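Local coordinates for protein cytosine-specific methyltransferase (Escherichia coli O157:H7 EDL933, PDB 3G7U) that probably transfers the methyl group of S-adenosyl-L-methionine to carbon 5 of cytosine in DNA, as other members of the C5-methyltransferase family do, at residues G199-I204 with S253-T258; E266-L271 with P316-P321; E109-F114 with G169-L174. One frame throughout, in Å; residues are numbered along the deposited sequence.

Contact 1: residues G199-I204 with S253-T258; sequences GLPDII and SGCTGT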
ATOM      1  N   GLY A 199      18.901 -12.015   2.823  1.00 23.27           N
ATOM      2  CA  GLY A 199      19.714 -11.900   1.587  1.00 25.72           C
ATOM      3  C   GLY A 199      20.084 -10.487   1.156  1.00 24.66           C
ATOM      4  O   GLY A 199      20.774 -10.289   0.155  1.00 23.38           O
ATOM      5  N   LEU A 200      19.643  -9.495   1.922  1.00 25.42           N
ATOM      6  CA  LEU A 200      19.996  -8.110   1.651  1.00 25.65           C
ATOM      7  C   LEU A 200      21.449  -7.851   2.079  1.00 27.40           C
ATOM      8  O   LEU A 200      21.977  -8.568   2.953  1.00 26.44           O
ATOM      9  CB  LEU A 200      19.022  -7.172   2.396  1.00 26.24           C
ATOM     10  CG  LEU A 200      17.567  -7.071   1.872  1.00 23.74           C
ATOM     11  CD1 LEU A 200      16.687  -6.354   2.888  1.00 25.12           C
ATOM     12  CD2 LEU A 200      17.469  -6.341   0.526  1.00 25.12           C
ATOM     13  N   PRO A 201      22.105  -6.820   1.491  1.00 26.73           N
ATOM     14  CA  PRO A 201      23.502  -6.562   1.877  1.00 25.90           C
ATOM     15  C   PRO A 201      23.717  -6.207   3.349  1.00 28.52           C
ATOM     16  O   PRO A 201      22.952  -5.423   3.926  1.00 27.22           O
ATOM     17  CB  PRO A 201      23.940  -5.413   0.959  1.00 28.70           C
ATOM     18  CG  PRO A 201      22.677  -4.814   0.407  1.00 25.97           C
ATOM     19  CD  PRO A 201      21.643  -5.943   0.393  1.00 21.99           C
ATOM     20  N   ASP A 202      24.765  -6.778   3.954  1.00 27.44           N
ATOM     21  CA  ASP A 202      25.124  -6.433   5.334  1.00 29.75           C
ATOM     22  C   ASP A 202      25.895  -5.125   5.438  1.00 28.07           C
ATOM     23  O   ASP A 202      25.940  -4.502   6.509  1.00 33.60           O
ATOM     24  CB  ASP A 202      25.978  -7.555   5.962  1.00 35.81           C
ATOM     25  CG  ASP A 202      25.132  -8.708   6.477  1.00 44.67           C
ATOM     26  OD1 ASP A 202      24.089  -8.456   7.139  1.00 45.34           O
ATOM     27  OD2 ASP A 202      25.502  -9.871   6.204  1.00 55.43           O
ATOM     28  N   ILE A 203      26.552  -4.751   4.341  1.00 29.34           N
ATOM     29  CA  ILE A 203      27.291  -3.493   4.259  1.00 27.40           C
ATOM     30  C   ILE A 203      26.576  -2.559   3.302  1.00 22.49           C
ATOM     31  O   ILE A 203      26.411  -2.884   2.121  1.00 25.03           O
ATOM     32  CB  ILE A 203      28.743  -3.680   3.747  1.00 27.35           C
ATOM     33  CG1 ILE A 203      29.518  -4.721   4.568  1.00 30.07           C
ATOM     34  CG2 ILE A 203      29.473  -2.329   3.673  1.00 23.53           C
ATOM     35  CD1 ILE A 203      29.684  -4.397   6.018  1.00 40.33           C
ATOM     36  N   ILE A 204      26.158  -1.389   3.790  1.00 22.76           N
ATOM     37  CA  ILE A 204      25.417  -0.497   2.888  1.00 21.07           C
ATOM     38  C   ILE A 204      26.008   0.913   2.933  1.00 21.32           C
ATOM     39  O   ILE A 204      26.779   1.233   3.825  1.00 22.58           O
ATOM     40  CB  ILE A 204      23.902  -0.411   3.285  1.00 22.49           C
ATOM     41  CG1 ILE A 204      23.788  -0.037   4.778  1.00 25.81           C
ATOM     42  CG2 ILE A 204      23.169  -1.711   2.936  1.00 22.54           C
ATOM     43  CD1 ILE A 204      22.397   0.049   5.225  1.00 25.82           C
ATOM     44  N   SER A 253      17.010  -1.598  -5.930  1.00 21.96           N
ATOM     45  CA  SER A 253      17.245  -0.205  -5.506  1.00 20.90           C
ATOM     46  C   SER A 253      16.900  -0.080  -4.021  1.00 21.61           C
ATOM     47  O   SER A 253      16.317  -1.000  -3.441  1.00 19.45           O
ATOM     48  CB  SER A 253      16.382   0.772  -6.328  1.00 20.02           C
ATOM     49  OG  SER A 253      14.987   0.502  -6.137  1.00 19.97           O
ATOM     50  N   GLY A 254      17.291   1.050  -3.423  1.00 21.85           N
ATOM     51  CA  GLY A 254      16.851   1.458  -2.085  1.00 22.45           C
ATOM     52  C   GLY A 254      17.660   0.939  -0.934  1.00 20.56           C
ATOM     53  O   GLY A 254      17.210   1.016   0.211  1.00 18.68           O
ATOM     54  N   CYS A 255      18.861   0.417  -1.199  1.00 19.44           N
ATOM     55  CA  CYS A 255      19.679  -0.126  -0.132  1.00 19.20           C
ATOM     56  C   CYS A 255      20.622   0.976   0.388  1.00 24.82           C
ATOM     57  O   CYS A 255      21.833   0.870   0.306  1.00 25.75           O
ATOM     58  CB  CYS A 255      20.471  -1.352  -0.609  1.00 21.98           C
ATOM     59  SG  CYS A 255      19.371  -2.698  -1.133  1.00 27.90           S
ATOM     60  N   THR A 256      20.038   2.059   0.888  1.00 24.42           N
ATOM     61  CA  THR A 256      20.810   3.200   1.324  1.00 27.76           C
ATOM     62  C   THR A 256      20.653   3.384   2.824  1.00 25.69           C
ATOM     63  O   THR A 256      19.538   3.406   3.360  1.00 25.14           O
ATOM     64  CB  THR A 256      20.444   4.511   0.539  1.00 34.23           C
ATOM     65  OG1 THR A 256      20.611   5.684   1.358  1.00 45.91           O
ATOM     66  CG2 THR A 256      19.085   4.457  -0.025  1.00 32.13           C
ATOM     67  N   GLY A 257      21.790   3.487   3.496  1.00 23.10           N
ATOM     68  CA  GLY A 257      21.768   3.641   4.931  1.00 28.91           C
ATOM     69  C   GLY A 257      21.798   5.088   5.362  1.00 25.60           C
ATOM     70  O   GLY A 257      21.881   5.982   4.543  1.00 23.51           O
ATOM     71  N   THR A 258      21.710   5.293   6.669  1.00 31.21           N
ATOM     72  CA  THR A 258      21.792   6.610   7.284  1.00 27.05           C
ATOM     73  C   THR A 258      23.075   6.633   8.111  1.00 28.20           C
ATOM     74  O   THR A 258      23.393   5.672   8.817  1.00 27.86           O
ATOM     75  CB  THR A 258      20.556   6.855   8.145  1.00 29.47           C
ATOM     76  OG1 THR A 258      19.396   6.879   7.320  1.00 32.38           O
ATOM     77  CG2 THR A 258      20.642   8.205   8.897  1.00 26.43           C
TER

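Contact 2: residues E266-L271 with P316-P321; sequences ERYASL and PRVITP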
ATOM      1  N   GLU A 266      26.392   3.012  19.246  1.00 41.04           N
ATOM      2  CA  GLU A 266      26.641   2.163  20.419  1.00 43.72           C
ATOM      3  C   GLU A 266      25.354   1.945  21.217  1.00 41.72           C
ATOM      4  O   GLU A 266      25.092   0.857  21.732  1.00 42.15           O
ATOM      5  CB  GLU A 266      27.762   2.750  21.286  1.00 47.06           C
ATOM      6  CG  GLU A 266      29.157   2.292  20.838  1.00 59.17           C
ATOM      7  CD  GLU A 266      30.292   3.241  21.259  1.00 67.68           C
ATOM      8  OE1 GLU A 266      30.057   4.188  22.054  1.00 68.51           O
ATOM      9  OE2 GLU A 266      31.430   3.032  20.775  1.00 71.73           O
ATOM     10  N   ARG A 267      24.532   2.976  21.272  1.00 39.14           N
ATOM     11  CA  ARG A 267      23.245   2.883  21.906  1.00 39.66           C
ATOM     12  C   ARG A 267      22.351   1.872  21.166  1.00 42.27           C
ATOM     13  O   ARG A 267      21.695   1.055  21.813  1.00 42.65           O
ATOM     14  CB  ARG A 267      22.609   4.253  21.920  1.00 40.46           C
ATOM     15  CG  ARG A 267      21.871   4.586  23.174  1.00 44.05           C
ATOM     16  CD  ARG A 267      21.541   6.045  23.202  1.00 46.35           C
ATOM     17  NE  ARG A 267      20.562   6.405  22.186  1.00 47.16           N
ATOM     18  CZ  ARG A 267      20.636   7.508  21.448  1.00 48.79           C
ATOM     19  NH1 ARG A 267      21.648   8.349  21.617  1.00 47.30           N
ATOM     20  NH2 ARG A 267      19.713   7.764  20.534  1.00 40.37           N
ATOM     21  N   TYR A 268      22.348   1.907  19.829  1.00 39.90           N
ATOM     22  CA  TYR A 268      21.531   0.973  19.047  1.00 33.85           C
ATOM     23  C   TYR A 268      22.061  -0.454  19.153  1.00 35.68           C
ATOM     24  O   TYR A 268      21.275  -1.406  19.264  1.00 35.64           O
ATOM     25  CB  TYR A 268      21.456   1.375  17.564  1.00 33.34           C
ATOM     26  CG  TYR A 268      20.697   2.639  17.252  1.00 26.97           C
ATOM     27  CD1 TYR A 268      19.915   3.295  18.205  1.00 35.38           C
ATOM     28  CD2 TYR A 268      20.753   3.190  15.968  1.00 32.06           C
ATOM     29  CE1 TYR A 268      19.221   4.456  17.897  1.00 31.50           C
ATOM     30  CE2 TYR A 268      20.044   4.367  15.653  1.00 29.04           C
ATOM     31  CZ  TYR A 268      19.286   4.977  16.621  1.00 34.27           C
ATOM     32  OH  TYR A 268      18.627   6.125  16.301  1.00 35.40           O
ATOM     33  N   ALA A 269      23.383  -0.611  19.117  1.00 32.32           N
ATOM     34  CA  ALA A 269      24.010  -1.931  19.305  1.00 35.74           C
ATOM     35  C   ALA A 269      23.603  -2.569  20.632  1.00 37.92           C
ATOM     36  O   ALA A 269      23.564  -3.790  20.742  1.00 42.90           O
ATOM     37  CB  ALA A 269      25.523  -1.827  19.225  1.00 31.16           C
ATOM     38  N   SER A 270      23.274  -1.734  21.618  1.00 40.87           N
ATOM     39  CA  SER A 270      22.972  -2.254  22.940  0.50 43.24           C
ATOM     40  C   SER A 270      21.500  -2.634  23.108  1.00 44.99           C
ATOM     41  O   SER A 270      21.120  -3.232  24.113  1.00 44.40           O
ATOM     42  CB  SER A 270      23.442  -1.274  24.013  0.50 43.93           C
ATOM     43  OG  SER A 270      24.863  -1.224  24.031  0.50 45.73           O
ATOM     44  N   LEU A 271      20.674  -2.327  22.103  1.00 41.28           N
ATOM     45  CA  LEU A 271      19.243  -2.634  22.196  1.00 39.18           C
ATOM     46  C   LEU A 271      18.960  -4.133  22.058  1.00 38.19           C
ATOM     47  O   LEU A 271      19.514  -4.824  21.192  1.00 33.92           O
ATOM     48  CB  LEU A 271      18.433  -1.808  21.178  1.00 40.70           C
ATOM     49  CG  LEU A 271      18.426  -0.289  21.364  1.00 42.47           C
ATOM     50  CD1 LEU A 271      17.686   0.369  20.213  1.00 41.17           C
ATOM     51  CD2 LEU A 271      17.796   0.133  22.704  1.00 43.38           C
ATOM     52  N   PRO A 316      23.576  -2.004  13.997  1.00 29.17           N
ATOM     53  CA  PRO A 316      23.285  -0.852  14.827  1.00 27.64           C
ATOM     54  C   PRO A 316      22.857   0.412  14.054  1.00 27.82           C
ATOM     55  O   PRO A 316      23.541   1.429  14.084  1.00 24.95           O
ATOM     56  CB  PRO A 316      24.602  -0.632  15.582  1.00 29.00           C
ATOM     57  CG  PRO A 316      25.666  -1.148  14.651  1.00 29.29           C
ATOM     58  CD  PRO A 316      25.032  -2.233  13.826  1.00 29.71           C
ATOM     59  N   ARG A 317      21.675   0.375  13.425  1.00 23.89           N
ATOM     60  CA  ARG A 317      21.290   1.436  12.507  1.00 23.74           C
ATOM     61  C   ARG A 317      19.774   1.390  12.286  1.00 19.84           C
ATOM     62  O   ARG A 317      19.157   0.345  12.512  1.00 21.38           O
ATOM     63  CB  ARG A 317      22.018   1.251  11.161  1.00 23.26           C
ATOM     64  CG  ARG A 317      21.816  -0.113  10.521  1.00 25.56           C
ATOM     65  CD  ARG A 317      22.202  -0.045   9.062  1.00 23.08           C
ATOM     66  NE  ARG A 317      22.078  -1.289   8.303  1.00 24.65           N
ATOM     67  CZ  ARG A 317      20.944  -1.780   7.779  1.00 29.90           C
ATOM     68  NH1 ARG A 317      19.786  -1.149   7.949  1.00 24.19           N
ATOM     69  NH2 ARG A 317      20.980  -2.889   7.045  1.00 24.36           N
ATOM     70  N   VAL A 318      19.184   2.493  11.811  1.00 21.51           N
ATOM     71  CA  VAL A 318      17.810   2.432  11.327  1.00 20.11           C
ATOM     72  C   VAL A 318      17.773   1.595  10.057  1.00 21.32           C
ATOM     73  O   VAL A 318      18.810   1.410   9.409  1.00 22.88           O
ATOM     74  CB  VAL A 318      17.242   3.832  11.044  1.00 19.12           C
ATOM     75  CG1 VAL A 318      17.215   4.640  12.329  1.00 27.18           C
ATOM     76  CG2 VAL A 318      18.108   4.566  10.040  1.00 23.31           C
ATOM     77  N   ILE A 319      16.606   1.046   9.721  1.00 19.64           N
ATOM     78  CA  ILE A 319      16.452   0.236   8.501  1.00 20.64           C
ATOM     79  C   ILE A 319      16.538   1.121   7.241  1.00 21.86           C
ATOM     80  O   ILE A 319      16.342   2.335   7.342  1.00 23.52           O
ATOM     81  CB  ILE A 319      15.115  -0.601   8.531  1.00 20.64           C
ATOM     82  CG1 ILE A 319      13.882   0.320   8.624  1.00 20.80           C
ATOM     83  CG2 ILE A 319      15.194  -1.683   9.695  1.00 18.79           C
ATOM     84  CD1 ILE A 319      12.540  -0.464   8.531  1.00 23.07           C
ATOM     85  N   THR A 320      16.778   0.512   6.080  1.00 20.89           N
ATOM     86  CA  THR A 320      16.858   1.205   4.825  1.00 21.26           C
ATOM     87  C   THR A 320      15.464   1.292   4.213  1.00 18.74           C
ATOM     88  O   THR A 320      14.540   0.572   4.622  1.00 16.77           O
ATOM     89  CB  THR A 320      17.742   0.446   3.820  1.00 22.06           C
ATOM     90  OG1 THR A 320      17.116  -0.793   3.526  1.00 20.00           O
ATOM     91  CG2 THR A 320      19.117   0.183   4.388  1.00 22.59           C
ATOM     92  N   PRO A 321      15.282   2.204   3.254  1.00 17.73           N
ATOM     93  CA  PRO A 321      13.979   2.198   2.562  1.00 18.77           C
ATOM     94  C   PRO A 321      13.614   0.834   1.971  1.00 21.56           C
ATOM     95  O   PRO A 321      12.442   0.437   1.996  1.00 20.02           O
ATOM     96  CB  PRO A 321      14.196   3.223   1.433  1.00 19.06           C
ATOM     97  CG  PRO A 321      15.185   4.159   1.967  1.00 19.10           C
ATOM     98  CD  PRO A 321      16.139   3.328   2.844  1.00 15.26           C
TER

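Contact 3: residues E109-F114 with G169-L174; sequences ELQPLF and GVKKSL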
ATOM      1  N   GLU A 109     -22.009   8.904  -8.287  1.00 28.02           N
ATOM      2  CA  GLU A 109     -22.112   9.476  -9.641  1.00 27.59           C
ATOM      3  C   GLU A 109     -21.676   8.478 -10.708  1.00 30.49           C
ATOM      4  O   GLU A 109     -22.268   8.395 -11.791  1.00 28.55           O
ATOM      5  CB  GLU A 109     -21.267  10.749  -9.729  1.00 25.23           C
ATOM      6  CG  GLU A 109     -21.762  11.950  -8.897  1.00 27.46           C
ATOM      7  CD  GLU A 109     -20.843  13.126  -9.047  1.00 28.44           C
ATOM      8  OE1 GLU A 109     -19.869  12.966  -9.810  1.00 32.51           O
ATOM      9  OE2 GLU A 109     -21.078  14.207  -8.457  1.00 32.63           O
ATOM     10  N   LEU A 110     -20.618   7.713 -10.436  1.00 25.13           N
ATOM     11  CA  LEU A 110     -20.099   6.800 -11.441  1.00 26.81           C
ATOM     12  C   LEU A 110     -20.737   5.431 -11.477  1.00 30.10           C
ATOM     13  O   LEU A 110     -20.619   4.730 -12.488  1.00 28.02           O
ATOM     14  CB  LEU A 110     -18.578   6.657 -11.358  1.00 25.81           C
ATOM     15  CG  LEU A 110     -17.751   7.864 -11.840  1.00 25.13           C
ATOM     16  CD1 LEU A 110     -16.306   7.825 -11.335  1.00 30.22           C
ATOM     17  CD2 LEU A 110     -17.781   7.894 -13.376  1.00 29.35           C
ATOM     18  N   GLN A 111     -21.392   5.043 -10.387  1.00 28.55           N
ATOM     19  CA  GLN A 111     -22.048   3.722 -10.312  1.00 29.22           C
ATOM     20  C   GLN A 111     -21.179   2.518 -10.723  1.00 27.85           C
ATOM     21  O   GLN A 111     -21.580   1.742 -11.583  1.00 23.89           O
ATOM     22  CB  GLN A 111     -23.395   3.723 -11.107  1.00 29.07           C
ATOM     23  CG  GLN A 111     -24.397   4.746 -10.588  1.00 32.99           C
ATOM     24  CD  GLN A 111     -25.087   4.264  -9.328  1.00 36.48           C
ATOM     25  OE1 GLN A 111     -25.571   3.136  -9.289  1.00 42.05           O
ATOM     26  NE2 GLN A 111     -25.142   5.110  -8.301  1.00 32.15           N
ATOM     27  N   PRO A 112     -19.992   2.327 -10.089  1.00 22.14           N
ATOM     28  CA  PRO A 112     -19.227   1.148 -10.430  1.00 21.23           C
ATOM     29  C   PRO A 112     -19.903  -0.138  -9.927  1.00 18.54           C
ATOM     30  O   PRO A 112     -20.778  -0.051  -9.058  1.00 27.96           O
ATOM     31  CB  PRO A 112     -17.933   1.345  -9.612  1.00 21.42           C
ATOM     32  CG  PRO A 112     -18.357   2.175  -8.435  1.00 22.36           C
ATOM     33  CD  PRO A 112     -19.322   3.148  -9.058  1.00 24.29           C
ATOM     34  N   LEU A 113     -19.463  -1.291 -10.432  1.00 22.62           N
ATOM     35  CA  LEU A 113     -19.931  -2.590  -9.913  1.00 23.84           C
ATOM     36  C   LEU A 113     -19.591  -2.733  -8.429  1.00 28.35           C
ATOM     37  O   LEU A 113     -20.343  -3.320  -7.680  1.00 25.49           O
ATOM     38  CB  LEU A 113     -19.313  -3.745 -10.693  1.00 27.27           C
ATOM     39  CG  LEU A 113     -19.643  -3.747 -12.204  1.00 29.00           C
ATOM     40  CD1 LEU A 113     -19.025  -4.946 -12.876  1.00 29.75           C
ATOM     41  CD2 LEU A 113     -21.169  -3.624 -12.473  1.00 32.28           C
ATOM     42  N   PHE A 114     -18.466  -2.165  -8.004  1.00 23.21           N
ATOM     43  CA  PHE A 114     -18.121  -2.218  -6.575  1.00 22.35           C
ATOM     44  C   PHE A 114     -17.294  -0.997  -6.161  1.00 21.41           C
ATOM     45  O   PHE A 114     -16.728  -0.285  -7.019  1.00 21.85           O
ATOM     46  CB  PHE A 114     -17.380  -3.530  -6.281  1.00 25.49           C
ATOM     47  CG  PHE A 114     -15.931  -3.528  -6.683  1.00 26.34           C
ATOM     48  CD1 PHE A 114     -14.947  -3.172  -5.762  1.00 28.20           C
ATOM     49  CD2 PHE A 114     -15.533  -3.931  -7.957  1.00 27.85           C
ATOM     50  CE1 PHE A 114     -13.602  -3.168  -6.115  1.00 23.58           C
ATOM     51  CE2 PHE A 114     -14.181  -3.945  -8.324  1.00 28.00           C
ATOM     52  CZ  PHE A 114     -13.212  -3.578  -7.404  1.00 28.45           C
ATOM     53  N   GLY A 169     -18.547  -2.202  -1.032  1.00 24.03           N
ATOM     54  CA  GLY A 169     -19.970  -2.166  -1.392  1.00 27.99           C
ATOM     55  C   GLY A 169     -20.052  -2.795  -2.755  1.00 27.38           C
ATOM     56  O   GLY A 169     -19.111  -2.707  -3.529  1.00 24.62           O
ATOM     57  N   VAL A 170     -21.163  -3.468  -3.049  1.00 26.27           N
ATOM     58  CA  VAL A 170     -21.323  -4.094  -4.353  0.50 26.54           C
ATOM     59  C   VAL A 170     -22.698  -3.729  -4.876  1.00 26.79           C
ATOM     60  O   VAL A 170     -23.637  -3.585  -4.119  1.00 29.44           O
ATOM     61  CB  VAL A 170     -21.155  -5.637  -4.363  0.50 25.67           C
ATOM     62  CG1 VAL A 170     -19.694  -6.059  -4.123  0.50 26.00           C
ATOM     63  CG2 VAL A 170     -22.125  -6.313  -3.404  0.50 21.74           C
ATOM     64  N   LYS A 171     -22.778  -3.498  -6.179  1.00 27.60           N
ATOM     65  CA  LYS A 171     -24.014  -3.005  -6.780  1.00 29.00           C
ATOM     66  C   LYS A 171     -25.109  -4.042  -6.535  1.00 25.92           C
ATOM     67  O   LYS A 171     -24.902  -5.253  -6.797  1.00 30.59           O
ATOM     68  CB  LYS A 171     -23.804  -2.812  -8.286  1.00 32.58           C
ATOM     69  CG  LYS A 171     -24.336  -1.513  -8.827  1.00 35.98           C
ATOM     70  CD  LYS A 171     -24.094  -1.515 -10.329  1.00 41.59           C
ATOM     71  CE  LYS A 171     -24.333  -0.151 -10.943  1.00 49.16           C
ATOM     72  NZ  LYS A 171     -25.598   0.498 -10.455  1.00 57.52           N
ATOM     73  N   LYS A 172     -26.219  -3.560  -6.003  1.00 30.78           N
ATOM     74  CA  LYS A 172     -27.412  -4.390  -5.741  1.00 38.19           C
ATOM     75  C   LYS A 172     -27.882  -5.178  -6.962  1.00 40.36           C
ATOM     76  O   LYS A 172     -28.233  -6.363  -6.853  1.00 44.45           O
ATOM     77  CB  LYS A 172     -28.540  -3.535  -5.217  1.00 39.47           C
ATOM     78  CG  LYS A 172     -28.478  -3.362  -3.761  1.00 37.18           C
ATOM     79  CD  LYS A 172     -29.388  -2.273  -3.342  1.00 39.53           C
ATOM     80  CE  LYS A 172     -29.432  -2.224  -1.851  1.00 43.41           C
ATOM     81  NZ  LYS A 172     -30.146  -1.002  -1.474  1.00 52.65           N
ATOM     82  N   SER A 173     -27.827  -4.533  -8.121  1.00 40.84           N
ATOM     83  CA  SER A 173     -28.201  -5.135  -9.404  1.00 44.57           C
ATOM     84  C   SER A 173     -27.475  -6.438  -9.711  1.00 45.05           C
ATOM     85  O   SER A 173     -27.938  -7.241 -10.523  1.00 49.05           O
ATOM     86  CB  SER A 173     -27.987  -4.117 -10.534  1.00 46.96           C
ATOM     87  OG  SER A 173     -26.680  -4.192 -11.087  1.00 52.68           O
ATOM     88  N   LEU A 174     -26.341  -6.668  -9.064  1.00 43.65           N
ATOM     89  CA  LEU A 174     -25.546  -7.858  -9.365  1.00 40.29           C
ATOM     90  C   LEU A 174     -26.065  -9.105  -8.652  1.00 42.86           C
ATOM     91  O   LEU A 174     -25.710 -10.239  -9.043  1.00 42.43           O
ATOM     92  CB  LEU A 174     -24.080  -7.635  -8.990  1.00 43.71           C
ATOM     93  CG  LEU A 174     -23.267  -6.672  -9.870  1.00 43.24           C
ATOM     94  CD1 LEU A 174     -21.974  -6.311  -9.173  1.00 40.43           C
ATOM     95  CD2 LEU A 174     -22.996  -7.293 -11.239  1.00 42.17           C
TER

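Contact 1: residues G199-I204 with S253-T258
Ile204 packs against the backbone of Cys255 and Gly257, while Leu200 and Pro201 face the sulfur of Cys255. No hydrogen bond runs directly between the two segments, so the contact depends on hydrocarbon laid against main chain at Ile204 and against sulfur at Leu200 and Pro201.

The main apolar contact belongs to Ile204. Its CG1 sits between the backbone N and the carbonyl carbon (chi1 53°), and the branch continues to CD1, which lies 3.7 Å from Gly257 CA and 3.9 Å from Gly257 N. Because Gly257 carries no side chain, the methyl can rest directly on the main chain. The other branch, CG2, is anti to the carbonyl carbon and lies 3.9 Å from Cys255 O, with Ile204 CB similarly near that oxygen. Looser packing surrounds the thiol: Pro201 CG is 4.2 Å from Cys255 SG, and Leu200 CD2 is 4.4 Å from the same sulfur.

Polar interactions run within 253-258 or to residues around the contact. Cys255 is the centre of an inverse gamma turn, within which Thr256 N makes a weak 3.1 Å bond to Gly254 O. Cys255 O, the oxygen flanked by Ile204, is hydrogen-bonded to Ser214 OG. The CB of Thr256 points away from the contact, and its OG1 is bonded to Lys340 NZ. Just past Ile204 the main chain becomes strand 205-207, which pairs in parallel with strand 256-258; Gly257 makes backbone bonds to Asp205 and Asn207.

The contact therefore lies where the chain enters strand 205-207, beside strand 256-258. The carbonyl that Ile204 flanks is bonded to Ser214 OG, so a largely apolar interface forms without leaving that oxygen unbonded.

Contact 2: residues E266-L271 with P316-P321
Tyr268 and Ala269, late in helix 262-269, pack on Pro316, the residue immediately before motif IX of the C5-methyltransferases, which begins at Arg317 and runs on into helix 321-328.

Pro316 reaches the helix with its ring carbon CB, which lies 3.7 Å from Ala269 N and 3.9 Å from Ala269 CB. The other half of the contact is aromatic. Tyr268 has CG anti to its own carbonyl carbon (chi1 -68°), and its ring reaches the loop by an edge: CD2 approaches Pro316 O at 3.8 Å, with the oxygen near the ring plane. Closer to the helix, Tyr268 CB lies 3.9 Å from Pro316 C. Farther along the ring, Tyr268 CE2 makes a loose apolar contact of 4.4 Å with Val318 CG1. The tyrosine thus follows the loop backbone from Pro316 to Val318. His260 reinforces the pairing, since its ring meets that of Tyr268 edge-to-face while its NE2 is hydrogen-bonded to Val318 N.

The CB of Arg317 points away from the helix, and its guanidinium serves the loop itself. Arg317 NH1 donates to Val318 O at 3.1 Å with an N-H...O angle of 156°; the oxygen lies in the guanidinium plane, although the donor is tilted from the carbonyl plane. The same nitrogen forms a salt bridge with Glu323 OE1, which probably stabilises the charge of the guanidinium.

Ile204 lies against Arg317 and Thr320. The loop ends at Thr320, the N-cap of helix 321-328, where Glu323 OE1 also receives Thr320 N. Ile319 packs on Ala324 and Leu327 of that helix, and Pro321 in its first turn touches helix 340-348. The contact thus joins helix 262-269 to the loop that enters helix 321-328, beside helix 340-348.

Contact 3: residues E109-F114 with G169-L174
Lys171 and Gln111 cross at about a right angle, with the ammonium group brought to the amide oxygen. The lysine chain is extended as far as CE and bends at chi4 (-45°), which directs Lys171 NZ to Gln111 OE1 at 2.9 Å; the donor lies in the amide carbonyl plane. On its way the aliphatic chain passes backbone oxygens, with Lys171 CD 3.8 Å from Pro112 O and Lys171 CE 3.4 Å from Gln111 O. The glutamine is bent at chi2, and its NE2 is engaged by Ser108 O and Asp142 OD2, so both ends of the amide have partners. Leu113 meets the same lysine obliquely, Leu113 CD2 lying 4.2 Å from Lys171 CD. Leu113 CB lies 4.0 Å from Leu174 CD1.

Next to these side chains the backbones begin to pair, as the strands 114-119 and 163-171 do in the seven-stranded sheet of the class I methyltransferase fold, where the antiparallel strand 163-171 lies between 114-119 and 143-152. Leu113 O accepts Lys171 N at 2.9 Å (159°). Phe114 and Val170 form a non-hydrogen-bonded antiparallel pair, and Phe114 CA makes a CA-H...O contact of 3.2 Å with Gly169 O.

From that pair, Phe114 and Val170 share a face of the sheet. The Phe114 ring leads away from Val170 toward Leu360, Leu363 and Leu367 of helix 353-367 and meets the ring of Phe24 with planes at about 45°.

In the fold
Along the chain contact 3 closes first, then contact 1, then contact 2. Contact 3 lies where strand 114-119 begins beside the end of strand 163-171, inside the seven-stranded class I sheet. Its centre is about 45 Å from that of contact 1 and about 49 Å from that of contact 2, which lie across the chain's centre. Contacts 1 and 2 have centres about 13 Å apart; strand 256-258 is followed by helix 262-269, and the two contacts touch where Ile204 CD1 meets Arg317 NE and Thr320 CG2. The principle illustrated is a division by place: contact 3 joins two sheet strands, whereas contacts 1 and 2 lie in the part that, as in relatives, probably carries target recognition before motif IX.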